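Prenyltransference for protein (Lavandula lanata, PDB 5HC8) probably condenses two molecules of dimethylallyl diphosphate head-to-middle into lavandulyl diphosphate, as a prenyltransferase related to undecaprenyl diphosphate synthase. Local coordinates at residues His47-Ala52 against Met134-Ala139; Ala156-His161 against Glu175-Thr180; Leu65-Phe70 against Gly144-Val149. One frame throughout, in Å; residues are numbered along the deposited sequence.

Contact 1 (His47-Ala52 against Met134-Ala139); sequences HIISRA and MHFILA. With SO4 (sulfate ion), chain E.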
loop_
_atom_site.group_PDB
_atom_site.type_symbol
_atom_site.label_atom_id
_atom_site.label_comp_id
_atom_site.label_asym_id
_atom_site.label_seq_id
_atom_site.Cartn_x
_atom_site.Cartn_y
_atom_site.Cartn_z
ATOM N N HIS A 47 6.473 8.030 25.141
ATOM C CA HIS A 47 6.173 6.776 25.879
ATOM C C HIS A 47 6.037 5.619 24.889
ATOM O O HIS A 47 6.416 4.489 25.176
ATOM C CB HIS A 47 4.879 6.918 26.612
ATOM C CG HIS A 47 4.864 8.065 27.552
ATOM N ND1 HIS A 47 5.713 8.134 28.636
ATOM C CD2 HIS A 47 4.150 9.218 27.548
ATOM C CE1 HIS A 47 5.505 9.268 29.280
ATOM N NE2 HIS A 47 4.563 9.944 28.637
ATOM N N ILE A 48 5.556 5.936 23.685
ATOM C CA ILE A 48 5.474 4.913 22.639
ATOM C C ILE A 48 6.856 4.490 22.191
ATOM O O ILE A 48 7.101 3.309 21.977
ATOM C CB ILE A 48 4.627 5.445 21.475
ATOM C CG1 ILE A 48 3.175 5.521 21.950
ATOM C CG2 ILE A 48 4.697 4.484 20.302
ATOM C CD1 ILE A 48 2.346 6.470 21.164
ATOM N N ILE A 49 7.763 5.457 22.002
ATOM C CA ILE A 49 9.103 5.137 21.531
ATOM C C ILE A 49 9.849 4.334 22.635
ATOM O O ILE A 49 10.489 3.332 22.375
ATOM C CB ILE A 49 9.871 6.420 21.211
ATOM C CG1 ILE A 49 9.262 7.106 19.994
ATOM C CG2 ILE A 49 11.338 6.128 21.024
ATOM C CD1 ILE A 49 9.660 8.598 19.870
ATOM N N SER A 50 9.716 4.787 23.879
ATOM C CA SER A 50 10.259 4.011 25.035
ATOM C C SER A 50 9.788 2.614 25.052
ATOM O O SER A 50 10.598 1.711 25.229
ATOM C CB SER A 50 9.785 4.545 26.361
ATOM O OG SER A 50 10.476 5.673 26.643
ATOM N N ARG A 51 8.474 2.439 24.927
ATOM C CA ARG A 51 7.874 1.116 24.948
ATOM C C ARG A 51 8.403 0.226 23.815
ATOM O O ARG A 51 8.785 -0.925 24.049
ATOM C CB ARG A 51 6.370 1.230 24.974
ATOM C CG ARG A 51 5.612 -0.075 24.992
ATOM C CD ARG A 51 5.944 -1.023 26.157
ATOM N NE ARG A 51 5.294 -0.497 27.366
ATOM C CZ ARG A 51 5.059 -1.245 28.438
ATOM N NH1 ARG A 51 5.421 -2.489 28.430
ATOM N NH2 ARG A 51 4.490 -0.719 29.489
ATOM N N ALA A 52 8.482 0.769 22.586
ATOM C CA ALA A 52 8.944 -0.003 21.445
ATOM C C ALA A 52 10.394 -0.442 21.697
ATOM O O ALA A 52 10.767 -1.593 21.419
ATOM C CB ALA A 52 8.865 0.832 20.172
ATOM N N MET A 134 17.552 1.472 19.637
ATOM C CA MET A 134 16.533 1.330 18.620
ATOM C C MET A 134 16.616 2.567 17.774
ATOM O O MET A 134 16.782 3.665 18.282
ATOM C CB MET A 134 15.146 1.214 19.253
ATOM C CG MET A 134 13.967 1.070 18.285
ATOM S SD MET A 134 12.384 1.149 19.101
ATOM C CE MET A 134 12.139 2.894 19.291
ATOM N N HIS A 135 16.439 2.379 16.483
ATOM C CA HIS A 135 16.265 3.477 15.556
ATOM C C HIS A 135 14.795 4.018 15.663
ATOM O O HIS A 135 13.818 3.236 15.727
ATOM C CB HIS A 135 16.610 2.941 14.168
ATOM C CG HIS A 135 16.946 3.966 13.135
ATOM N ND1 HIS A 135 17.334 3.606 11.864
ATOM C CD2 HIS A 135 16.970 5.320 13.159
ATOM C CE1 HIS A 135 17.576 4.687 11.155
ATOM N NE2 HIS A 135 17.344 5.739 11.914
ATOM N N PHE A 136 14.677 5.352 15.694
ATOM C CA PHE A 136 13.423 6.080 15.646
ATOM C C PHE A 136 13.451 7.002 14.442
ATOM O O PHE A 136 14.314 7.883 14.344
ATOM C CB PHE A 136 13.255 6.923 16.900
ATOM C CG PHE A 136 12.119 7.899 16.848
ATOM C CD1 PHE A 136 10.902 7.601 16.184
ATOM C CD2 PHE A 136 12.260 9.178 17.396
ATOM C CE1 PHE A 136 9.867 8.531 16.125
ATOM C CE2 PHE A 136 11.205 10.113 17.347
ATOM C CZ PHE A 136 10.005 9.783 16.725
ATOM N N ILE A 137 12.573 6.762 13.458
ATOM C CA ILE A 137 12.438 7.658 12.295
ATOM C C ILE A 137 11.177 8.513 12.462
ATOM O O ILE A 137 10.068 7.990 12.723
ATOM C CB ILE A 137 12.363 6.892 10.987
ATOM C CG1 ILE A 137 13.720 6.264 10.707
ATOM C CG2 ILE A 137 11.992 7.808 9.787
ATOM C CD1 ILE A 137 13.733 5.234 9.586
ATOM N N LEU A 138 11.358 9.824 12.355
ATOM C CA LEU A 138 10.254 10.756 12.251
ATOM C C LEU A 138 10.141 11.069 10.752
ATOM O O LEU A 138 11.037 11.620 10.172
ATOM C CB LEU A 138 10.478 12.005 13.085
ATOM C CG LEU A 138 9.341 13.018 13.011
ATOM C CD1 LEU A 138 8.021 12.564 13.618
ATOM C CD2 LEU A 138 9.799 14.302 13.650
ATOM N N ALA A 139 9.036 10.668 10.154
ATOM C CA ALA A 139 8.714 10.940 8.751
ATOM C C ALA A 139 7.867 12.203 8.658
ATOM O O ALA A 139 6.727 12.251 9.090
ATOM C CB ALA A 139 7.996 9.725 8.128
HETATM S S SO4 E . 18.913 0.381 11.202
HETATM O O1 SO4 E . 17.463 0.863 11.248
HETATM O O2 SO4 E . 19.456 -0.189 9.903
HETATM O O3 SO4 E . 19.867 1.496 11.555
HETATM O O4 SO4 E . 18.985 -0.660 12.275
#
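Ile49 lays its terminal methyl, CD1, over one face of the Phe136 ring, and with this helix 34-54 is seated on strand 135-140 of the parallel sheet at the heart of the cis-prenyltransferase fold. The contact is CH-pi in kind: CD1 stands 3.4 Å from the centroid of the Phe136 ring, 17° off its normal. With CG anti to the backbone N (chi1 170°), the Phe136 side chain meets that of the isoleucine at about a right angle. The other branch, Ile49 CG2, meets Met134 CE at 3.8 Å, so one isoleucine touches two residues of the opposing segment. Replacing Phe136 by an alanine is likely to leave Ile49 CD1 without its aromatic face and to open a gap between helix and sheet, where Ile62 and Ile102 also touch the Phe136 side chain. His135, between Met134 and Phe136, takes no part in the contact; it hydrogen-bonds Ser105 through NE2 and, through ND1, a sulfate ion probably taken from the crystallisation liquor. At the end of the contact, the thioether bends so that Met134 SD rests 3.7 Å from Ala52 CB and Met134 CE 3.5 Å from the carbonyl oxygen of Ile49.

Contact 2 (Ala156-His161 against Glu175-Thr180); sequences AAKVEH and EQHLMT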
loop_
_atom_site.group_PDB
_atom_site.type_symbol
_atom_site.label_atom_id
_atom_site.label_comp_id
_atom_site.label_asym_id
_atom_site.label_seq_id
_atom_site.Cartn_x
_atom_site.Cartn_y
_atom_site.Cartn_z
ATOM N N ALA A 156 17.443 7.648 -12.575
ATOM C CA ALA A 156 17.541 8.094 -13.961
ATOM C C ALA A 156 18.836 8.978 -14.123
ATOM O O ALA A 156 19.520 8.893 -15.135
ATOM C CB ALA A 156 16.269 8.845 -14.372
ATOM N N ALA A 157 19.161 9.798 -13.135
ATOM C CA ALA A 157 20.355 10.594 -13.195
ATOM C C ALA A 157 21.582 9.715 -13.327
ATOM O O ALA A 157 22.448 10.032 -14.108
ATOM C CB ALA A 157 20.482 11.496 -12.000
ATOM N N LYS A 158 21.623 8.598 -12.592
ATOM C CA LYS A 158 22.714 7.627 -12.705
ATOM C C LYS A 158 22.819 6.970 -14.055
ATOM O O LYS A 158 23.950 6.672 -14.479
ATOM C CB LYS A 158 22.617 6.516 -11.629
ATOM C CG LYS A 158 22.960 6.997 -10.234
ATOM C CD LYS A 158 23.260 5.815 -9.311
ATOM C CE LYS A 158 23.396 6.335 -7.886
ATOM N NZ LYS A 158 23.472 5.225 -6.933
ATOM N N VAL A 159 21.673 6.732 -14.707
ATOM C CA VAL A 159 21.568 6.124 -16.033
ATOM C C VAL A 159 22.086 7.154 -17.029
ATOM O O VAL A 159 22.874 6.804 -17.888
ATOM C CB VAL A 159 20.127 5.669 -16.409
ATOM C CG1 VAL A 159 19.945 5.400 -17.923
ATOM C CG2 VAL A 159 19.764 4.371 -15.687
ATOM N N GLU A 160 21.668 8.409 -16.861
ATOM C CA GLU A 160 22.147 9.527 -17.664
ATOM C C GLU A 160 23.682 9.656 -17.612
ATOM O O GLU A 160 24.296 9.865 -18.642
ATOM C CB GLU A 160 21.508 10.843 -17.212
ATOM C CG GLU A 160 21.736 12.019 -18.168
ATOM C CD GLU A 160 21.003 13.308 -17.776
ATOM O OE1 GLU A 160 21.186 13.808 -16.640
ATOM O OE2 GLU A 160 20.264 13.857 -18.623
ATOM N N HIS A 161 24.276 9.546 -16.424
ATOM C CA HIS A 161 25.720 9.598 -16.258
ATOM C C HIS A 161 26.474 8.270 -16.464
ATOM O O HIS A 161 27.636 8.210 -16.188
ATOM C CB HIS A 161 26.077 10.171 -14.890
ATOM C CG HIS A 161 25.717 11.610 -14.738
ATOM N ND1 HIS A 161 24.941 12.079 -13.701
ATOM C CD2 HIS A 161 26.014 12.686 -15.505
ATOM C CE1 HIS A 161 24.781 13.384 -13.829
ATOM N NE2 HIS A 161 25.428 13.777 -14.912
ATOM N N GLU A 175 15.240 0.015 -4.134
ATOM C CA GLU A 175 15.214 0.149 -2.691
ATOM C C GLU A 175 16.320 1.031 -2.145
ATOM O O GLU A 175 16.119 1.849 -1.256
ATOM C CB GLU A 175 15.251 -1.305 -2.180
ATOM C CG GLU A 175 15.186 -1.695 -0.720
ATOM C CD GLU A 175 13.801 -1.746 -0.207
ATOM O OE1 GLU A 175 13.001 -2.709 -0.452
ATOM O OE2 GLU A 175 13.533 -0.723 0.430
ATOM N N GLN A 176 17.530 0.951 -2.714
ATOM C CA GLN A 176 18.659 1.740 -2.158
ATOM C C GLN A 176 18.563 3.238 -2.481
ATOM O O GLN A 176 19.300 4.057 -1.956
ATOM C CB GLN A 176 20.016 1.288 -2.764
ATOM C CG GLN A 176 20.379 -0.180 -2.676
ATOM C CD GLN A 176 21.452 -0.550 -3.741
ATOM O OE1 GLN A 176 22.207 0.319 -4.223
ATOM N NE2 GLN A 176 21.507 -1.826 -4.121
ATOM N N HIS A 177 17.591 3.614 -3.314
ATOM C CA HIS A 177 17.388 5.050 -3.634
ATOM C C HIS A 177 16.175 5.700 -2.992
ATOM O O HIS A 177 15.940 6.906 -3.180
ATOM C CB HIS A 177 17.354 5.137 -5.156
ATOM C CG HIS A 177 18.687 4.837 -5.766
ATOM N ND1 HIS A 177 19.035 3.586 -6.225
ATOM C CD2 HIS A 177 19.793 5.618 -5.898
ATOM C CE1 HIS A 177 20.286 3.621 -6.671
ATOM N NE2 HIS A 177 20.759 4.843 -6.487
ATOM N N LEU A 178 15.427 4.929 -2.199
ATOM C CA LEU A 178 14.319 5.522 -1.431
ATOM C C LEU A 178 14.852 6.168 -0.225
ATOM O O LEU A 178 16.026 5.934 0.173
ATOM C CB LEU A 178 13.309 4.412 -1.036
ATOM C CG LEU A 178 12.662 3.798 -2.277
ATOM C CD1 LEU A 178 12.077 2.434 -1.934
ATOM C CD2 LEU A 178 11.514 4.700 -2.788
ATOM N N MET A 179 13.988 6.962 0.405
ATOM C CA MET A 179 14.281 7.625 1.651
ATOM C C MET A 179 14.484 6.681 2.810
ATOM O O MET A 179 15.134 7.072 3.771
ATOM C CB MET A 179 13.229 8.695 1.987
ATOM C CG MET A 179 13.328 9.911 1.074
ATOM S SD MET A 179 12.098 11.176 1.470
ATOM C CE MET A 179 10.919 10.870 0.195
ATOM N N THR A 180 14.026 5.417 2.694
ATOM C CA THR A 180 14.222 4.452 3.757
ATOM C C THR A 180 15.590 3.765 3.611
ATOM O O THR A 180 15.873 2.825 4.370
ATOM C CB THR A 180 13.082 3.411 3.700
ATOM O OG1 THR A 180 12.767 3.074 2.319
ATOM C CG2 THR A 180 11.906 4.021 4.396
#
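Lys158 and His177 reach for each other from opposite directions, the lysine as a long straight rod and the histidine as a flat ring met at its edge. This is a compact example of how one polar pair can bridge two pieces of chain whose backbones stay well apart. Beyond CG the lysine chain runs fully extended, which carries its ammonium group from the last turn of helix 144-160 across to the imidazole. There Lys158 NZ donates to His177 NE2 at 2.8 Å. The lysine nitrogen lies only 8° out of the ring plane, so it meets NE2 at the ring edge and does not make a cation-pi approach over the face. Close behind it, Lys158 CE comes to 3.3 Å from His177 NE2.

The ring is held at its other nitrogen too. His177 ND1 bonds to the carbonyl oxygen of Thr173, one helical turn earlier, which fixes the rotation of the imidazole and leaves NE2 as the acceptor. The neighbouring ammonium would probably favour this neutral form of the histidine. Ala151 and Ile155, further back on helix 144-160, pack against the His177 side chain, which is buried, while the lysine remains partly exposed. On the second subunit, Ile169 and Ala156 pack against Ala156 and Val159 of this segment. The pair thus joins the end of helix 144-160 to the end of helix 171-176, in the part of this cis-prenyltransferase fold that lies at the dimer interface.

Contact 3 (Leu65-Phe70 against Gly144-Val149); sequences LSPQNF and GREDIV. With ISY (3-methylbut-3-enylsulfanyl(phosphonooxy)phosphinic acid), chain F.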
loop_
_atom_site.group_PDB
_atom_site.type_symbol
_atom_site.label_atom_id
_atom_site.label_comp_id
_atom_site.label_asym_id
_atom_site.label_seq_id
_atom_site.Cartn_x
_atom_site.Cartn_y
_atom_site.Cartn_z
ATOM N N LEU A 65 3.760 14.107 9.101
ATOM C CA LEU A 65 3.348 15.174 8.201
ATOM C C LEU A 65 3.543 14.683 6.791
ATOM O O LEU A 65 4.618 14.288 6.452
ATOM C CB LEU A 65 4.159 16.413 8.482
ATOM C CG LEU A 65 3.608 17.618 7.719
ATOM C CD1 LEU A 65 2.438 18.257 8.443
ATOM C CD2 LEU A 65 4.706 18.658 7.522
ATOM N N SER A 66 2.465 14.668 6.036
ATOM C CA SER A 66 2.455 14.377 4.613
ATOM C C SER A 66 2.553 15.626 3.735
ATOM O O SER A 66 2.295 16.740 4.223
ATOM C CB SER A 66 1.150 13.627 4.212
ATOM O OG SER A 66 0.023 14.488 4.189
ATOM N N PRO A 67 2.858 15.439 2.427
ATOM C CA PRO A 67 2.829 16.635 1.549
ATOM C C PRO A 67 1.437 17.228 1.478
ATOM O O PRO A 67 1.285 18.452 1.503
ATOM C CB PRO A 67 3.225 16.093 0.180
ATOM C CG PRO A 67 4.099 14.896 0.527
ATOM C CD PRO A 67 3.407 14.271 1.734
ATOM N N GLN A 68 0.440 16.357 1.382
ATOM C CA GLN A 68 -0.955 16.785 1.405
ATOM C C GLN A 68 -1.343 17.683 2.570
ATOM O O GLN A 68 -2.136 18.638 2.413
ATOM C CB GLN A 68 -1.868 15.542 1.366
ATOM C CG GLN A 68 -1.892 14.769 0.028
ATOM C CD GLN A 68 -0.584 14.017 -0.334
ATOM O OE1 GLN A 68 0.156 13.549 0.550
ATOM N NE2 GLN A 68 -0.254 13.985 -1.650
ATOM N N ASN A 69 -0.798 17.400 3.750
ATOM C CA ASN A 69 -1.020 18.196 4.905
ATOM C C ASN A 69 -0.648 19.679 4.746
ATOM O O ASN A 69 -1.120 20.502 5.536
ATOM C CB ASN A 69 -0.211 17.702 6.102
ATOM C CG ASN A 69 -0.718 16.382 6.727
ATOM O OD1 ASN A 69 0.047 15.687 7.457
ATOM N ND2 ASN A 69 -1.985 16.073 6.535
ATOM N N PHE A 70 0.242 20.006 3.822
ATOM C CA PHE A 70 0.604 21.426 3.578
ATOM C C PHE A 70 -0.575 22.275 3.033
ATOM O O PHE A 70 -0.478 23.493 2.995
ATOM C CB PHE A 70 1.827 21.549 2.652
ATOM C CG PHE A 70 3.114 21.252 3.343
ATOM C CD1 PHE A 70 3.747 22.231 4.084
ATOM C CD2 PHE A 70 3.650 19.968 3.346
ATOM C CE1 PHE A 70 4.915 21.965 4.758
ATOM C CE2 PHE A 70 4.840 19.690 4.006
ATOM C CZ PHE A 70 5.485 20.691 4.697
ATOM N N GLY A 144 4.590 8.647 0.128
ATOM C CA GLY A 144 5.058 7.438 -0.545
ATOM C C GLY A 144 5.244 7.565 -2.059
ATOM O O GLY A 144 6.205 7.062 -2.603
ATOM N N ARG A 145 4.301 8.231 -2.741
ATOM C CA ARG A 145 4.429 8.527 -4.167
ATOM C C ARG A 145 5.685 9.386 -4.399
ATOM O O ARG A 145 6.448 9.079 -5.281
ATOM C CB ARG A 145 3.223 9.338 -4.684
ATOM C CG ARG A 145 1.953 8.566 -4.850
ATOM C CD ARG A 145 1.961 7.745 -6.070
ATOM N NE ARG A 145 0.701 7.048 -6.406
ATOM C CZ ARG A 145 -0.343 7.502 -7.108
ATOM N NH1 ARG A 145 -0.442 8.792 -7.463
ATOM N NH2 ARG A 145 -1.358 6.680 -7.380
ATOM N N GLU A 146 5.862 10.389 -3.577
ATOM C CA GLU A 146 6.986 11.310 -3.733
ATOM C C GLU A 146 8.336 10.591 -3.568
ATOM O O GLU A 146 9.292 10.827 -4.319
ATOM C CB GLU A 146 6.937 12.409 -2.733
ATOM C CG GLU A 146 5.936 13.477 -2.958
ATOM C CD GLU A 146 4.485 13.055 -2.674
ATOM O OE1 GLU A 146 4.191 11.935 -2.177
ATOM O OE2 GLU A 146 3.613 13.915 -2.913
ATOM N N ASP A 147 8.399 9.695 -2.581
ATOM C CA ASP A 147 9.540 8.779 -2.421
ATOM C C ASP A 147 9.873 7.979 -3.671
ATOM O O ASP A 147 11.039 7.921 -4.104
ATOM C CB ASP A 147 9.250 7.845 -1.223
ATOM C CG ASP A 147 10.469 7.225 -0.612
ATOM O OD1 ASP A 147 11.667 7.595 -0.916
ATOM O OD2 ASP A 147 10.198 6.344 0.275
ATOM N N ILE A 148 8.902 7.272 -4.251
ATOM C CA ILE A 148 9.094 6.545 -5.399
ATOM C C ILE A 148 9.577 7.433 -6.574
ATOM O O ILE A 148 10.488 7.044 -7.345
ATOM C CB ILE A 148 7.868 5.770 -5.771
ATOM C CG1 ILE A 148 7.589 4.688 -4.680
ATOM C CG2 ILE A 148 7.974 5.139 -7.161
ATOM C CD1 ILE A 148 6.195 4.100 -4.823
ATOM N N VAL A 149 8.983 8.572 -6.763
ATOM C CA VAL A 149 9.354 9.433 -7.918
ATOM C C VAL A 149 10.793 9.920 -7.745
ATOM O O VAL A 149 11.571 9.878 -8.680
ATOM C CB VAL A 149 8.393 10.634 -8.054
ATOM C CG1 VAL A 149 8.904 11.646 -9.097
ATOM C CG2 VAL A 149 6.988 10.194 -8.444
HETATM P P1 ISY F . -6.588 11.533 5.339
HETATM O O2 ISY F . -5.130 12.202 5.754
HETATM P P3 ISY F . -4.607 12.625 7.180
HETATM O O4 ISY F . -7.223 10.743 6.551
HETATM O O5 ISY F . -6.520 10.647 4.062
HETATM O O6 ISY F . -7.468 12.733 5.015
HETATM O O7 ISY F . -5.717 13.141 8.022
HETATM O O8 ISY F . -3.329 13.564 6.983
HETATM S S9 ISY F . -4.033 10.781 8.091
HETATM C C10 ISY F . -2.408 10.571 7.403
HETATM C C11 ISY F . -1.542 10.803 8.615
HETATM C C12 ISY F . -0.345 11.711 8.569
HETATM C C13 ISY F . 0.456 11.871 9.777
HETATM C C14 ISY F . -0.080 12.590 7.404
HETATM O O HOH W 1 0.995 12.624 -4.317
#
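Pro67 and Glu146 bring the backbones nearest, with 8.6 Å between their CA atoms, where the loop after strand 59-65 passes the first turn of helix 144-160 in the cis-prenyltransferase fold. Their side chains slide past each other in opposite directions. Glu146 bends at CG (chi2 73°), and this folding sets its carboxylate against the proline ring, with Pro67 CG 3.6 Å from Glu146 OE2. The polar bonds of the carboxylate go elsewhere: Glu146 OE1 takes a hydrogen bond from Asn202, which also serves Gln68 OE1, while a water donates to Glu146 OE2 and accepts a weak bond from Gln68 NE2. This water spans a gap too wide for a direct bond, 4.1 Å between Gln68 NE2 and Glu146 OE2.

Behind the proline the loop turns into a short 3-10 segment, and Ser66, just ahead of it, forms an ST motif. Asn69 N donates to Ser66 OG at 3.1 Å, and Ser66 N returns a bond of 3.0 Å to Asn69 OD1, a reciprocal pair of bonds. The returned N-H does not use a carbonyl lone pair, for its nitrogen stands above the carbonyl plane, 54° out of it. With OD1 gripped in this way, the amide is steadied and ND2 is directed at the substrate analogue ISY, which Ser66 also flanks, its CB 3.6 Å from ISY C14. Gly243 of the second subunit accepts from the same nitrogen. Asn69 ND2 reaches ISY O8, an oxygen on the sulfur-bearing phosphorus, at 2.9 Å with an N-H...O angle of 154°.

In the fold
Strand 135-140 and helix 144-160 follow one another in the chain and carry one side of all three contacts. Contact 1 fixes the strand to helix 34-54, deep in the chain; contact 3 begins where the helix starts, on the opposite side of the chain's centre, about 21 Å away between centres. Contact 2 lies at the helix's far end, about 18 Å from contact 3 between centres, yet the two touch: Met179 N probably bonds to Asp147 OD1 at 2.7 Å. Of the three, contact 3 alone holds pocket residues, Ser66 and Asn69; in contact 1 the Phe136 side chain stays about 12 Å from ISY. Contacts 2 and 3 both meet the second subunit.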